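Local coordinates for octaprenyl-diphosphate synthase (Bacteroides thetaiotaomicron, PDB 3RMG) that makes geranylgeranyl diphosphate, probably by magnesium-dependent addition of isopentenyl diphosphate units to an allylic diphosphate, at the interface of chains A and B. Numbering follows the deposited sequence. Chains: chain A/B, Octaprenyl-diphosphate synthase.

Contact 1: the interface of chains A and B. Residues chain A 30, 113, 116-117, 120-121, 123-124; chain B 139-140, 142-143, 146-147.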
ATOM      1  N   ASP A  30      -1.010  12.375  13.339  1.00 97.59           N
ATOM      2  CA  ASP A  30      -1.515  11.876  12.062  1.00 99.64           C
ATOM      3  C   ASP A  30      -2.428  12.914  11.385  1.00100.04           C
ATOM      4  O   ASP A  30      -3.606  12.649  11.147  1.00 98.97           O
ATOM      5  CB  ASP A  30      -2.264  10.549  12.274  1.00100.62           C
ATOM      6  CG  ASP A  30      -2.115   9.583  11.093  1.00 98.86           C
ATOM      7  OD1 ASP A  30      -1.011   9.016  10.906  1.00 93.30           O
ATOM      8  OD2 ASP A  30      -3.108   9.376  10.361  1.00 90.97           O
ATOM      9  N   LEU A 113       0.046   8.402  -3.343  1.00 68.35           N
ATOM     10  CA  LEU A 113       0.333   8.472  -1.915  1.00 74.64           C
ATOM     11  C   LEU A 113      -0.955   8.371  -1.098  1.00 71.52           C
ATOM     12  O   LEU A 113      -0.973   7.768  -0.021  1.00 71.25           O
ATOM     13  CB  LEU A 113       1.105   9.748  -1.569  1.00 77.21           C
ATOM     14  CG  LEU A 113       2.573   9.782  -2.015  1.00 80.18           C
ATOM     15  CD1 LEU A 113       3.213  11.132  -1.679  1.00 71.50           C
ATOM     16  CD2 LEU A 113       3.371   8.624  -1.390  1.00 72.40           C
ATOM     17  N   ASP A 116      -1.753   4.890  -1.058  1.00 60.78           N
ATOM     18  CA  ASP A 116      -0.858   4.189  -0.133  1.00 59.78           C
ATOM     19  C   ASP A 116      -1.311   4.402   1.318  1.00 59.73           C
ATOM     20  O   ASP A 116      -1.193   3.503   2.157  1.00 56.63           O
ATOM     21  CB  ASP A 116       0.602   4.633  -0.313  1.00 62.15           C
ATOM     22  CG  ASP A 116       1.226   4.118  -1.610  1.00 71.88           C
ATOM     23  OD1 ASP A 116       0.553   3.351  -2.336  1.00 74.81           O
ATOM     24  OD2 ASP A 116       2.396   4.481  -1.902  1.00 65.12           O
ATOM     25  N   TYR A 117      -1.822   5.597   1.605  1.00 60.34           N
ATOM     26  CA  TYR A 117      -2.382   5.899   2.919  1.00 62.62           C
ATOM     27  C   TYR A 117      -3.601   5.027   3.191  1.00 59.15           C
ATOM     28  O   TYR A 117      -3.594   4.208   4.115  1.00 58.29           O
ATOM     29  CB  TYR A 117      -2.776   7.372   3.022  1.00 66.55           C
ATOM     30  CG  TYR A 117      -3.175   7.779   4.420  1.00 67.56           C
ATOM     31  CD1 TYR A 117      -2.260   7.716   5.461  1.00 61.59           C
ATOM     32  CD2 TYR A 117      -4.460   8.226   4.701  1.00 72.38           C
ATOM     33  CE1 TYR A 117      -2.607   8.081   6.743  1.00 67.19           C
ATOM     34  CE2 TYR A 117      -4.820   8.599   5.984  1.00 71.68           C
ATOM     35  CZ  TYR A 117      -3.886   8.522   7.003  1.00 75.53           C
ATOM     36  OH  TYR A 117      -4.224   8.888   8.289  1.00 73.57           O
ATOM     37  N   ALA A 120      -2.553   1.737   3.970  1.00 59.29           N
ATOM     38  CA  ALA A 120      -1.981   1.545   5.299  1.00 56.34           C
ATOM     39  C   ALA A 120      -3.099   1.609   6.330  1.00 48.13           C
ATOM     40  O   ALA A 120      -3.193   0.771   7.227  1.00 44.74           O
ATOM     41  CB  ALA A 120      -0.923   2.608   5.586  1.00 60.47           C
ATOM     42  N   THR A 121      -3.955   2.613   6.209  1.00 50.04           N
ATOM     43  CA  THR A 121      -5.080   2.706   7.127  1.00 52.23           C
ATOM     44  C   THR A 121      -5.847   1.373   7.076  1.00 53.14           C
ATOM     45  O   THR A 121      -6.170   0.787   8.124  1.00 50.40           O
ATOM     46  CB  THR A 121      -5.974   3.900   6.816  1.00 55.47           C
ATOM     47  OG1 THR A 121      -5.174   5.092   6.824  1.00 58.78           O
ATOM     48  CG2 THR A 121      -7.078   4.028   7.866  1.00 47.33           C
ATOM     49  N   LEU A 123      -4.718  -1.487   6.661  1.00 43.98           N
ATOM     50  CA  LEU A 123      -3.973  -2.452   7.493  1.00 37.23           C
ATOM     51  C   LEU A 123      -4.109  -2.243   9.006  1.00 39.05           C
ATOM     52  O   LEU A 123      -4.165  -3.211   9.788  1.00 36.12           O
ATOM     53  CB  LEU A 123      -2.493  -2.453   7.092  1.00 43.53           C
ATOM     54  N   VAL A 124      -4.136  -0.975   9.418  1.00 39.69           N
ATOM     55  CA  VAL A 124      -4.370  -0.612  10.813  1.00 42.36           C
ATOM     56  C   VAL A 124      -5.693  -1.203  11.281  1.00 44.80           C
ATOM     57  O   VAL A 124      -5.766  -1.872  12.324  1.00 46.02           O
ATOM     58  CB  VAL A 124      -4.430   0.922  10.997  1.00 49.60           C
ATOM     59  CG1 VAL A 124      -4.713   1.283  12.469  1.00 41.99           C
ATOM     60  CG2 VAL A 124      -3.148   1.566  10.504  1.00 46.67           C
TER
ATOM     61  N   SER B 139       2.127  -1.096  10.419  1.00 39.32           N
ATOM     62  CA  SER B 139       0.999  -0.511   9.761  1.00 40.84           C
ATOM     63  C   SER B 139       0.928   0.984  10.095  1.00 41.68           C
ATOM     64  O   SER B 139       0.740   1.818   9.204  1.00 46.86           O
ATOM     65  CB  SER B 139      -0.290  -1.250  10.147  1.00 37.38           C
ATOM     66  OG  SER B 139      -0.516  -1.190  11.547  1.00 48.58           O
ATOM     67  N   SER B 140       1.090   1.338  11.364  1.00 41.00           N
ATOM     68  CA  SER B 140       1.097   2.768  11.703  1.00 45.85           C
ATOM     69  C   SER B 140       2.249   3.484  10.997  1.00 44.99           C
ATOM     70  O   SER B 140       2.071   4.568  10.466  1.00 52.10           O
ATOM     71  CB  SER B 140       1.128   3.003  13.209  1.00 39.52           C
ATOM     72  OG  SER B 140       2.134   2.226  13.811  1.00 57.82           O
ATOM     73  N   GLY B 142       3.516   2.655   8.079  1.00 44.29           N
ATOM     74  CA  GLY B 142       3.086   2.780   6.686  1.00 40.62           C
ATOM     75  C   GLY B 142       2.229   4.015   6.538  1.00 39.40           C
ATOM     76  O   GLY B 142       2.364   4.778   5.595  1.00 44.28           O
ATOM     77  N   GLN B 143       1.341   4.209   7.496  1.00 42.04           N
ATOM     78  CA  GLN B 143       0.512   5.392   7.543  1.00 51.82           C
ATOM     79  C   GLN B 143       1.352   6.658   7.585  1.00 53.64           C
ATOM     80  O   GLN B 143       1.107   7.606   6.838  1.00 51.45           O
ATOM     81  CB  GLN B 143      -0.327   5.369   8.810  1.00 47.55           C
ATOM     82  CG  GLN B 143      -1.616   4.649   8.687  1.00 51.98           C
ATOM     83  CD  GLN B 143      -2.499   4.928   9.881  1.00 58.49           C
ATOM     84  OE1 GLN B 143      -3.675   5.247   9.734  1.00 54.17           O
ATOM     85  NE2 GLN B 143      -1.920   4.841  11.079  1.00 58.57           N
ATOM     86  N   ALA B 146       3.494   7.606   4.497  1.00 60.07           N
ATOM     87  CA  ALA B 146       2.646   8.180   3.467  1.00 61.98           C
ATOM     88  C   ALA B 146       2.359   9.632   3.812  1.00 70.54           C
ATOM     89  O   ALA B 146       2.896  10.547   3.183  1.00 73.75           O
ATOM     90  CB  ALA B 146       1.360   7.393   3.339  1.00 53.06           C
ATOM     91  N   GLU B 147       1.516   9.831   4.820  1.00 75.90           N
ATOM     92  CA  GLU B 147       1.221  11.156   5.354  1.00 80.61           C
ATOM     93  C   GLU B 147       2.461  12.058   5.407  1.00 82.69           C
ATOM     94  O   GLU B 147       2.365  13.273   5.238  1.00 84.15           O
ATOM     95  CB  GLU B 147       0.614  11.022   6.748  1.00 81.36           C
ATOM     96  CG  GLU B 147       0.135  12.325   7.339  1.00 88.44           C
ATOM     97  CD  GLU B 147       0.488  12.454   8.809  1.00 98.70           C
ATOM     98  OE1 GLU B 147      -0.389  12.874   9.593  1.00104.86           O
ATOM     99  OE2 GLU B 147       1.642  12.133   9.178  1.00 92.73           O
TER

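Contact 2: the interface of chains A and B. Residues chain A 127, 131-132, 135-136; chain B 127, 130-132, 135.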
ATOM      1  N   GLU A 127      -5.584  -4.809  11.954  1.00 52.14           N
ATOM      2  CA  GLU A 127      -4.895  -5.124  13.201  1.00 48.96           C
ATOM      3  C   GLU A 127      -5.803  -4.821  14.397  1.00 45.56           C
ATOM      4  O   GLU A 127      -5.942  -5.629  15.329  1.00 37.48           O
ATOM      5  CB  GLU A 127      -3.571  -4.361  13.267  1.00 54.43           C
ATOM      6  CG  GLU A 127      -2.749  -4.649  14.504  1.00 60.73           C
ATOM      7  CD  GLU A 127      -3.257  -3.871  15.702  1.00 68.77           C
ATOM      8  OE1 GLU A 127      -3.664  -2.686  15.510  1.00 55.91           O
ATOM      9  OE2 GLU A 127      -3.244  -4.453  16.812  1.00 53.83           O
ATOM     10  N   ASN A 131      -7.425  -9.903  15.470  1.00 44.00           N
ATOM     11  CA  ASN A 131      -7.611 -11.274  15.001  1.00 44.25           C
ATOM     12  C   ASN A 131      -6.618 -11.605  13.885  1.00 46.40           C
ATOM     13  O   ASN A 131      -6.603 -10.949  12.843  1.00 48.85           O
ATOM     14  CB  ASN A 131      -9.071 -11.501  14.572  1.00 43.33           C
ATOM     15  CG  ASN A 131      -9.354 -12.935  14.147  1.00 48.30           C
ATOM     16  OD1 ASN A 131      -8.488 -13.624  13.609  1.00 64.13           O
ATOM     17  ND2 ASN A 131     -10.580 -13.385  14.381  1.00 56.15           N
ATOM     18  N   TYR A 132      -5.786 -12.618  14.120  1.00 49.43           N
ATOM     19  CA  TYR A 132      -4.656 -12.934  13.233  1.00 48.84           C
ATOM     20  C   TYR A 132      -5.109 -13.373  11.855  1.00 47.80           C
ATOM     21  O   TYR A 132      -4.553 -12.943  10.822  1.00 46.86           O
ATOM     22  CB  TYR A 132      -3.768 -14.032  13.846  1.00 41.75           C
ATOM     23  CG  TYR A 132      -2.795 -13.514  14.893  1.00 54.51           C
ATOM     24  CD1 TYR A 132      -1.768 -12.640  14.545  1.00 51.38           C
ATOM     25  CD2 TYR A 132      -2.903 -13.898  16.223  1.00 65.44           C
ATOM     26  CE1 TYR A 132      -0.885 -12.156  15.490  1.00 64.78           C
ATOM     27  CE2 TYR A 132      -2.017 -13.423  17.182  1.00 75.00           C
ATOM     28  CZ  TYR A 132      -1.011 -12.551  16.810  1.00 78.00           C
ATOM     29  OH  TYR A 132      -0.132 -12.077  17.761  1.00 81.03           O
ATOM     30  N   ILE A 135      -6.175 -10.616   9.920  1.00 41.95           N
ATOM     31  CA  ILE A 135      -4.978  -9.927   9.471  1.00 44.44           C
ATOM     32  C   ILE A 135      -4.355 -10.696   8.303  1.00 42.50           C
ATOM     33  O   ILE A 135      -4.012 -10.129   7.274  1.00 37.80           O
ATOM     34  CB  ILE A 135      -3.981  -9.739  10.629  1.00 44.23           C
ATOM     35  CG1 ILE A 135      -4.595  -8.796  11.684  1.00 41.22           C
ATOM     36  CG2 ILE A 135      -2.667  -9.171  10.105  1.00 49.96           C
ATOM     37  CD1 ILE A 135      -3.793  -8.638  12.959  1.00 38.60           C
ATOM     38  N   ARG A 136      -4.234 -12.004   8.468  1.00 46.05           N
ATOM     39  CA  ARG A 136      -3.756 -12.845   7.390  1.00 48.67           C
ATOM     40  C   ARG A 136      -4.624 -12.684   6.139  1.00 46.11           C
ATOM     41  O   ARG A 136      -4.106 -12.545   5.030  1.00 50.96           O
ATOM     42  CB  ARG A 136      -3.731 -14.305   7.839  1.00 44.19           C
ATOM     43  CG  ARG A 136      -2.710 -15.157   7.117  1.00 51.86           C
ATOM     44  CD  ARG A 136      -2.004 -16.074   8.104  1.00 60.62           C
ATOM     45  NE  ARG A 136      -2.918 -16.563   9.134  1.00 64.18           N
ATOM     46  CZ  ARG A 136      -2.548 -16.942  10.355  1.00 66.53           C
ATOM     47  NH1 ARG A 136      -1.273 -16.895  10.712  1.00 71.51           N
ATOM     48  NH2 ARG A 136      -3.454 -17.371  11.222  1.00 65.23           N
TER
ATOM     49  N   GLU B 127       2.611  -9.760   9.632  1.00 54.72           N
ATOM     50  CA  GLU B 127       1.701 -10.725  10.240  1.00 55.74           C
ATOM     51  C   GLU B 127       2.435 -12.032  10.591  1.00 53.29           C
ATOM     52  O   GLU B 127       2.229 -12.612  11.659  1.00 46.10           O
ATOM     53  CB  GLU B 127       0.509 -10.981   9.317  1.00 60.86           C
ATOM     54  CG  GLU B 127      -0.550 -11.863   9.928  1.00 59.61           C
ATOM     55  CD  GLU B 127      -0.185 -13.322   9.837  1.00 58.93           C
ATOM     56  OE1 GLU B 127       0.382 -13.721   8.782  1.00 45.49           O
ATOM     57  OE2 GLU B 127      -0.467 -14.049  10.820  1.00 60.68           O
ATOM     58  N   ASN B 130       3.812 -13.109  13.992  1.00 53.31           N
ATOM     59  CA  ASN B 130       2.913 -13.570  15.040  0.50 53.74           C
ATOM     60  C   ASN B 130       2.969 -12.685  16.288  1.00 51.14           C
ATOM     61  O   ASN B 130       2.974 -13.196  17.400  1.00 57.09           O
ATOM     62  CB  ASN B 130       3.243 -15.024  15.419  0.50 55.59           C
ATOM     63  CG  ASN B 130       3.231 -15.965  14.220  0.50 54.75           C
ATOM     64  OD1 ASN B 130       2.397 -15.843  13.323  0.50 52.95           O
ATOM     65  ND2 ASN B 130       4.158 -16.918  14.207  0.50 62.47           N
ATOM     66  N   ASN B 131       3.014 -11.369  16.103  1.00 48.69           N
ATOM     67  CA  ASN B 131       3.138 -10.451  17.225  1.00 43.52           C
ATOM     68  C   ASN B 131       2.389  -9.134  16.977  1.00 53.09           C
ATOM     69  O   ASN B 131       2.749  -8.350  16.087  1.00 59.77           O
ATOM     70  CB  ASN B 131       4.621 -10.201  17.491  1.00 45.04           C
ATOM     71  CG  ASN B 131       4.861  -9.067  18.446  1.00 44.61           C
ATOM     72  OD1 ASN B 131       4.167  -8.051  18.414  1.00 59.50           O
ATOM     73  ND2 ASN B 131       5.875  -9.213  19.281  1.00 42.67           N
ATOM     74  N   TYR B 132       1.346  -8.886  17.760  1.00 45.04           N
ATOM     75  CA  TYR B 132       0.431  -7.787  17.455  1.00 47.88           C
ATOM     76  C   TYR B 132       1.116  -6.431  17.456  1.00 47.23           C
ATOM     77  O   TYR B 132       0.866  -5.589  16.581  1.00 42.92           O
ATOM     78  CB  TYR B 132      -0.770  -7.783  18.416  1.00 51.43           C
ATOM     79  CG  TYR B 132      -1.813  -8.853  18.111  1.00 62.74           C
ATOM     80  CD1 TYR B 132      -2.678  -8.726  17.023  1.00 55.36           C
ATOM     81  CD2 TYR B 132      -1.938  -9.986  18.917  1.00 68.44           C
ATOM     82  CE1 TYR B 132      -3.631  -9.692  16.744  1.00 65.38           C
ATOM     83  CE2 TYR B 132      -2.893 -10.963  18.648  1.00 70.19           C
ATOM     84  CZ  TYR B 132      -3.734 -10.813  17.557  1.00 77.60           C
ATOM     85  OH  TYR B 132      -4.685 -11.778  17.279  1.00 81.28           O
ATOM     86  N   ILE B 135       2.892  -5.764  14.197  1.00 43.69           N
ATOM     87  CA  ILE B 135       1.895  -5.452  13.174  1.00 40.71           C
ATOM     88  C   ILE B 135       1.352  -4.038  13.349  1.00 37.16           C
ATOM     89  O   ILE B 135       1.170  -3.310  12.382  1.00 42.17           O
ATOM     90  CB  ILE B 135       0.719  -6.450  13.192  1.00 40.81           C
ATOM     91  CG1 ILE B 135       1.222  -7.852  12.825  1.00 37.65           C
ATOM     92  CG2 ILE B 135      -0.373  -5.994  12.223  1.00 44.22           C
ATOM     93  CD1 ILE B 135       0.270  -8.964  13.175  1.00 39.74           C
TER

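Contact 3: the interface of chains A and B. Residues chain A 86, 112, 116, 119, 146; chain B 86, 112, 116, 119.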
ATOM      1  N   HIS A  86      -5.761   3.694  -7.123  1.00 65.69           N
ATOM      2  CA  HIS A  86      -4.492   3.388  -7.772  1.00 66.27           C
ATOM      3  C   HIS A  86      -4.705   2.982  -9.229  1.00 66.88           C
ATOM      4  O   HIS A  86      -3.829   3.172 -10.072  1.00 66.51           O
ATOM      5  CB  HIS A  86      -3.747   2.291  -7.000  1.00 63.04           C
ATOM      6  CG  HIS A  86      -2.852   2.819  -5.922  1.00 54.68           C
ATOM      7  ND1 HIS A  86      -1.932   2.031  -5.266  1.00 44.58           N
ATOM      8  CD2 HIS A  86      -2.727   4.061  -5.396  1.00 47.04           C
ATOM      9  CE1 HIS A  86      -1.286   2.759  -4.375  1.00 40.59           C
ATOM     10  NE2 HIS A  86      -1.744   3.997  -4.438  1.00 47.11           N
ATOM     11  N   VAL A 112      -1.280   8.541  -5.699  1.00 71.80           N
ATOM     12  CA  VAL A 112      -0.586   7.294  -5.388  1.00 63.60           C
ATOM     13  C   VAL A 112      -0.311   7.252  -3.900  1.00 64.50           C
ATOM     14  O   VAL A 112      -0.422   6.205  -3.259  1.00 61.99           O
ATOM     15  CB  VAL A 112       0.753   7.156  -6.156  1.00 61.02           C
ATOM     16  CG1 VAL A 112       1.718   6.265  -5.395  1.00 51.08           C
ATOM     17  CG2 VAL A 112       0.514   6.590  -7.548  1.00 60.38           C
ATOM     18  N   ASP A 116      -1.753   4.890  -1.058  1.00 60.78           N
ATOM     19  CA  ASP A 116      -0.858   4.189  -0.133  1.00 59.78           C
ATOM     20  C   ASP A 116      -1.311   4.402   1.318  1.00 59.73           C
ATOM     21  O   ASP A 116      -1.193   3.503   2.157  1.00 56.63           O
ATOM     22  CB  ASP A 116       0.602   4.633  -0.313  1.00 62.15           C
ATOM     23  CG  ASP A 116       1.226   4.118  -1.610  1.00 71.88           C
ATOM     24  OD1 ASP A 116       0.553   3.351  -2.336  1.00 74.81           O
ATOM     25  OD2 ASP A 116       2.396   4.481  -1.902  1.00 65.12           O
ATOM     26  N   LEU A 119      -4.410   2.463   1.975  1.00 56.79           N
ATOM     27  CA  LEU A 119      -3.897   1.094   2.048  1.00 53.44           C
ATOM     28  C   LEU A 119      -3.249   0.765   3.394  1.00 55.60           C
ATOM     29  O   LEU A 119      -3.355  -0.356   3.904  1.00 54.92           O
ATOM     30  CB  LEU A 119      -2.884   0.905   0.931  1.00 53.22           C
ATOM     31  CG  LEU A 119      -2.600  -0.471   0.359  1.00 56.91           C
ATOM     32  CD1 LEU A 119      -3.852  -1.034  -0.292  1.00 57.04           C
ATOM     33  CD2 LEU A 119      -1.501  -0.320  -0.671  1.00 61.19           C
ATOM     34  N   ALA A 146      -2.745  -7.221  -5.948  1.00 59.08           N
ATOM     35  CA  ALA A 146      -1.553  -6.614  -6.526  1.00 62.88           C
ATOM     36  C   ALA A 146      -1.054  -7.458  -7.693  1.00 70.21           C
ATOM     37  O   ALA A 146      -0.608  -6.929  -8.713  1.00 70.38           O
ATOM     38  CB  ALA A 146      -0.469  -6.464  -5.473  1.00 57.25           C
TER
ATOM     39  N   HIS B  86       7.495   3.896  -5.157  1.00 58.82           N
ATOM     40  CA  HIS B  86       6.400   4.837  -5.382  1.00 56.87           C
ATOM     41  C   HIS B  86       6.907   6.281  -5.498  1.00 60.89           C
ATOM     42  O   HIS B  86       6.320   7.097  -6.195  1.00 62.31           O
ATOM     43  CB  HIS B  86       5.312   4.723  -4.302  1.00 51.43           C
ATOM     44  CG  HIS B  86       4.336   3.608  -4.540  1.00 53.68           C
ATOM     45  ND1 HIS B  86       3.489   3.134  -3.562  1.00 46.26           N
ATOM     46  CD2 HIS B  86       4.074   2.873  -5.647  1.00 54.04           C
ATOM     47  CE1 HIS B  86       2.747   2.159  -4.055  1.00 51.17           C
ATOM     48  NE2 HIS B  86       3.085   1.979  -5.318  1.00 52.11           N
ATOM     49  N   VAL B 112       3.836   2.008  -9.579  1.00 73.08           N
ATOM     50  CA  VAL B 112       2.663   1.866  -8.722  1.00 69.43           C
ATOM     51  C   VAL B 112       2.343   0.405  -8.407  1.00 71.01           C
ATOM     52  O   VAL B 112       2.230   0.005  -7.239  1.00 66.09           O
ATOM     53  CB  VAL B 112       1.429   2.505  -9.362  1.00 62.35           C
ATOM     54  CG1 VAL B 112       0.214   2.305  -8.469  1.00 59.80           C
ATOM     55  CG2 VAL B 112       1.678   3.981  -9.625  1.00 62.86           C
ATOM     56  N   ASP B 116       2.875  -1.399  -5.001  1.00 65.25           N
ATOM     57  CA  ASP B 116       1.717  -1.876  -4.242  1.00 63.64           C
ATOM     58  C   ASP B 116       1.919  -3.319  -3.801  1.00 62.83           C
ATOM     59  O   ASP B 116       1.529  -3.714  -2.702  1.00 60.68           O
ATOM     60  CB  ASP B 116       0.429  -1.732  -5.055  1.00 64.56           C
ATOM     61  CG  ASP B 116      -0.093  -0.301  -5.080  1.00 68.51           C
ATOM     62  OD1 ASP B 116       0.566   0.612  -4.529  1.00 65.08           O
ATOM     63  OD2 ASP B 116      -1.176  -0.090  -5.661  1.00 71.07           O
ATOM     64  N   LEU B 119       4.469  -3.548  -1.000  1.00 62.94           N
ATOM     65  CA  LEU B 119       3.719  -3.025   0.131  1.00 59.74           C
ATOM     66  C   LEU B 119       2.846  -4.090   0.781  1.00 59.28           C
ATOM     67  O   LEU B 119       2.808  -4.233   2.011  1.00 55.34           O
ATOM     68  CB  LEU B 119       2.841  -1.879  -0.358  1.00 63.78           C
ATOM     69  CG  LEU B 119       2.335  -0.854   0.640  1.00 58.26           C
ATOM     70  CD1 LEU B 119       3.523  -0.216   1.332  1.00 57.87           C
ATOM     71  CD2 LEU B 119       1.525   0.188  -0.120  1.00 58.41           C
TER

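Contact 1: the interface of chains A and B
B:Gln143 sets CG anti to its own carbonyl carbon (chi1 -87°) and then runs on extended through chi2, so that its amide crosses to helix 102-128 of chain A. There A:Val124 has CG1 anti to the backbone N (chi1 179°), which turns CG2 toward the glutamine, and A:Tyr117 has CG anti to its backbone N (chi1 -172°), laying the ring beside the same side chain. The amide oxygen OE1 of B:Gln143 is met on an in-plane lone pair by the hydroxyl OG1 of A:Thr121, a long hydrogen bond of 3.3 Å. A:Val124 CG2 approaches the amide carbon CD of B:Gln143 at 3.5 Å, the two side chains crossing at about a right angle. Closer to the backbone, A:Ala120 CB packs on B:Gln143 CA at 3.7 Å. The ring of A:Tyr117 lies almost parallel to the amide and brings its CD1 edge to within 3.6 Å of the main-chain oxygen O of B:Gln143. A:Thr121 OG1 stands over the ring centre, while the phenol OH gives a very short hydrogen bond to A:Asp30 OD2, holding the ring's outer end. A:Asp30 also faces B:Glu147, two acids whose proximity may raise the affinity of one for a proton. The patch belongs to a two-fold helix-packing interface, in which helix 102-128 of chain A meets helix 132-150 of chain B and A:Asp30 reaches in from the loop preceding helix 33-41.

Contact 2: the interface of chains A and B
Two copies of one tyrosine meet at the first shell: the rings of A:Tyr132 and B:Tyr132 stack with centroids 3.9 Å apart and planes inclined by 29°. They come tip to tip from opposite chains, offset so that the CZ atom of each lies over the rim of the other, and the phenol OH of each passes over the CD2-CE2 side of its partner. Beneath the pair, A:Ile135 and B:Ile135 point their CD1 methyls at one another, 4.1 Å apart, and A:Ile135 CD1 also touches B:Tyr132 CE1 at 3.9 Å. The other branch, CG2, turns outward; that of A:Ile135 packs on the aliphatic CG of B:Glu127 at 3.4 Å, with the two-fold twin at 3.6 Å between B:Ile135 CG2 and A:Glu127 CG. Farther out, the bent chain of B:Glu127 carries its carboxylate to A:Arg136, where OE2 forms a salt bridge with NH1 at 3.0 Å. Guanidinium and carboxylate planes stand 78° apart and the N-H points away, so the attraction is one of charge rather than a hydrogen bond. Both tyrosines have CG anti to the carbonyl carbon (chi1 -81° in chain A), which projects them from the first turns of helices 132-154 and 132-150, just after the loops that follow helices 102-128 and 105-127.

Contact 3: the interface of chains A and B
Polar contacts dominate the centre, where the histidine of each chain meets the aspartate of the other. B:His86 ND1 donates to A:Asp116 OD2 in a very short hydrogen bond of 2.4 Å that uses the syn lone pair of the carboxylate; the oxygen lies 30° out of the imidazole plane, and the angle at the hydrogen is 131°, so the bond is bent. In the twin pair, A:His86 and B:Asp116 also meet tip to tip, ring and carboxylate nearly coplanar, with ND1 3.0 Å from OD1. The far nitrogen of each imidazole is bound within its own chain: B:His86 NE2 gives a nearly straight bond of 2.9 Å to the main-chain oxygen of B:Val112, and A:His86 NE2 does the same to A:Val112 O at 2.8 Å. Gripped at both nitrogens, the ring has its rotation fixed, and the neighbouring carboxylate would favour a protonated, charged imidazole. An alanine in place of B:His86 would probably loosen this crossing by losing both the bond to A:Asp116 and the tie to the B:Val112 carbonyl.

Apolar contacts fill in around it. A:Val112 CG1 sits over one face of the B:His86 ring, 3.8 Å from CG, while A:Val112 CG2 and B:Val112 CG2 touch at 3.5 Å. A:Leu119 and B:Leu119 cross obliquely nearby.

In the fold, each histidine lies near the end of its helix beginning at residue 67, directly before the metal-binding DDXXD motif of the family, and faces the helix carrying residues 112, 116 and 119.

The contacts follow one seam between the two chains. Contacts 1 and 3 are neighbours, their C-alpha centres about 11 Å apart, and share A:Asp116; contacts 1 and 2 are separated by about 16 Å, and contacts 2 and 3, toward opposite ends, by about 21 Å. Helix 102-128 of chain A runs through all of them, while helix 132-150 of chain B serves contacts 1 and 2. Repetition by the two-fold axis doubles the off-axis pairings. Such a continuous helical seam fits the homodimer usual in this family, and at contact 3 it probably couples dimer formation to the position of the metal-binding helix.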